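Local coordinates for beta-ketoacyl-[acyl-carrier-protein] synthase FabY (Pseudomonas aeruginosa, PDB 4CW4) that catalyses the condensation of acetyl-CoA with malonyl-ACP to form beta-acetoacetyl-ACP, the primer that initiates fatty acid synthesis, at residues 382-387 / 577-582. Numbering follows the deposited sequence.
Sequences GADIHG and QTRAAA
Gly382 faces Thr578 and Asp384 faces Arg579 where the loop leading from helix 375-381 into strand 387-394 passes a turn of helix 565-590, with CA atoms 6.5 Å apart in the first pair and 7.0 Å in the second. Gly382, the first residue beyond helix 375-381, has positive phi and closes that helix in a Schellman motif; its carbonyl oxygen accepts a hydrogen bond from Thr578 OG1 at 2.7 Å. That hydroxyl approaches 25° off the plane of the carbonyl, and Thr578 CG2 also rests against Gly382 O, at 3.3 Å. In this thiolase-like ketosynthase the contact packs the loop against helix 565-590, whose Tyr571 hydroxyl hydrogen-bonds to Ala383 O. Arg579 runs out straight through CD and lays its NE/NH2 edge along the Asp384 carboxylate in a salt bridge, one nitrogen to each oxygen. Arg579 NH2 meets Asp384 OD1 on its syn side at 2.8 Å, whereas Arg579 NE reaches Asp384 OD2 from above the carboxylate plane at 3.1 Å, the two flat groups being turned 57° apart. With chi1 at -151°, CG of Asp384 swings roughly opposite its own backbone N, carrying the carboxylate to the guanidinium. Ile385 N donates to Asp384 OD1 from the face opposite Arg579 NH2, at 2.8 Å, helping to fix the carboxylate's rotation.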
loop_
_atom_site.group_PDB
_atom_site.type_symbol
_atom_site.label_atom_id
_atom_site.label_comp_id
_atom_site.label_asym_id
_atom_site.label_seq_id
_atom_site.Cartn_x
_atom_site.Cartn_y
_atom_site.Cartn_z
ATOM N N GLY A 382 -32.199 1.023 -11.270
ATOM C CA GLY A 382 -32.125 1.075 -12.720
ATOM C C GLY A 382 -30.694 1.307 -13.228
ATOM O O GLY A 382 -30.500 1.881 -14.315
ATOM N N ALA A 383 -29.695 0.891 -12.456
ATOM C CA ALA A 383 -28.296 1.047 -12.856
ATOM C C ALA A 383 -28.003 0.167 -14.061
ATOM O O ALA A 383 -28.488 -0.971 -14.158
ATOM C CB ALA A 383 -27.380 0.647 -11.721
ATOM N N ASP A 384 -27.226 0.696 -14.990
ATOM C CA ASP A 384 -26.836 -0.076 -16.140
ATOM C C ASP A 384 -25.863 -1.168 -15.711
ATOM O O ASP A 384 -25.265 -1.119 -14.632
ATOM C CB ASP A 384 -26.187 0.839 -17.209
ATOM C CG ASP A 384 -26.379 0.337 -18.636
ATOM O OD1 ASP A 384 -26.776 -0.829 -18.849
ATOM O OD2 ASP A 384 -26.122 1.127 -19.564
ATOM N N ILE A 385 -25.702 -2.159 -16.576
ATOM C CA ILE A 385 -24.789 -3.256 -16.321
ATOM C C ILE A 385 -23.818 -3.383 -17.480
ATOM O O ILE A 385 -24.213 -3.669 -18.605
ATOM C CB ILE A 385 -25.555 -4.576 -16.080
ATOM C CG1 ILE A 385 -26.328 -4.478 -14.755
ATOM C CG2 ILE A 385 -24.593 -5.764 -16.028
ATOM C CD1 ILE A 385 -27.344 -5.589 -14.535
ATOM N N HIS A 386 -22.543 -3.137 -17.182
ATOM C CA HIS A 386 -21.479 -3.208 -18.171
ATOM C C HIS A 386 -20.732 -4.529 -18.099
ATOM O O HIS A 386 -19.882 -4.820 -18.935
ATOM C CB HIS A 386 -20.544 -2.014 -18.002
ATOM C CG HIS A 386 -21.252 -0.704 -18.098
ATOM N ND1 HIS A 386 -21.680 -0.190 -19.298
ATOM C CD2 HIS A 386 -21.642 0.183 -17.149
ATOM C CE1 HIS A 386 -22.302 0.959 -19.090
ATOM N NE2 HIS A 386 -22.291 1.214 -17.796
ATOM N N GLY A 387 -21.064 -5.321 -17.081
ATOM C CA GLY A 387 -20.451 -6.605 -16.835
ATOM C C GLY A 387 -20.684 -6.988 -15.379
ATOM O O GLY A 387 -21.286 -6.227 -14.623
ATOM N N GLN A 577 -34.110 5.580 -18.270
ATOM C CA GLN A 577 -33.885 6.948 -17.813
ATOM C C GLN A 577 -32.432 7.132 -17.402
ATOM O O GLN A 577 -31.809 8.153 -17.701
ATOM C CB GLN A 577 -34.814 7.266 -16.633
ATOM C CG GLN A 577 -36.301 7.217 -16.979
ATOM C CD GLN A 577 -37.204 7.344 -15.751
ATOM O OE1 GLN A 577 -36.868 6.883 -14.653
ATOM N NE2 GLN A 577 -38.359 7.962 -15.940
ATOM N N THR A 578 -31.878 6.156 -16.692
ATOM C CA THR A 578 -30.478 6.297 -16.299
ATOM C C THR A 578 -29.570 6.265 -17.539
ATOM O O THR A 578 -28.594 6.994 -17.588
ATOM C CB THR A 578 -30.043 5.256 -15.293
ATOM O OG1 THR A 578 -29.953 4.008 -15.920
ATOM C CG2 THR A 578 -30.994 5.114 -14.153
ATOM N N ARG A 579 -29.925 5.502 -18.573
ATOM C CA ARG A 579 -29.118 5.497 -19.800
ATOM C C ARG A 579 -29.163 6.840 -20.480
ATOM O O ARG A 579 -28.152 7.282 -21.006
ATOM C CB ARG A 579 -29.545 4.394 -20.777
ATOM C CG ARG A 579 -29.069 3.037 -20.327
ATOM C CD ARG A 579 -29.621 1.907 -21.184
ATOM N NE ARG A 579 -28.894 0.685 -20.893
ATOM C CZ ARG A 579 -29.155 -0.502 -21.405
ATOM N NH1 ARG A 579 -30.149 -0.661 -22.284
ATOM N NH2 ARG A 579 -28.408 -1.533 -21.052
ATOM N N ALA A 580 -30.334 7.478 -20.487
ATOM C CA ALA A 580 -30.447 8.823 -21.039
ATOM C C ALA A 580 -29.565 9.833 -20.272
ATOM O O ALA A 580 -28.911 10.669 -20.869
ATOM C CB ALA A 580 -31.922 9.260 -21.056
ATOM N N ALA A 581 -29.542 9.751 -18.947
ATOM C CA ALA A 581 -28.703 10.648 -18.153
ATOM C C ALA A 581 -27.211 10.411 -18.440
ATOM O O ALA A 581 -26.437 11.367 -18.605
ATOM C CB ALA A 581 -29.008 10.478 -16.692
ATOM N N ALA A 582 -26.803 9.147 -18.504
ATOM C CA ALA A 582 -25.416 8.825 -18.835
ATOM C C ALA A 582 -25.017 9.346 -20.206
ATOM O O ALA A 582 -23.941 9.913 -20.363
ATOM C CB ALA A 582 -25.186 7.327 -18.748
#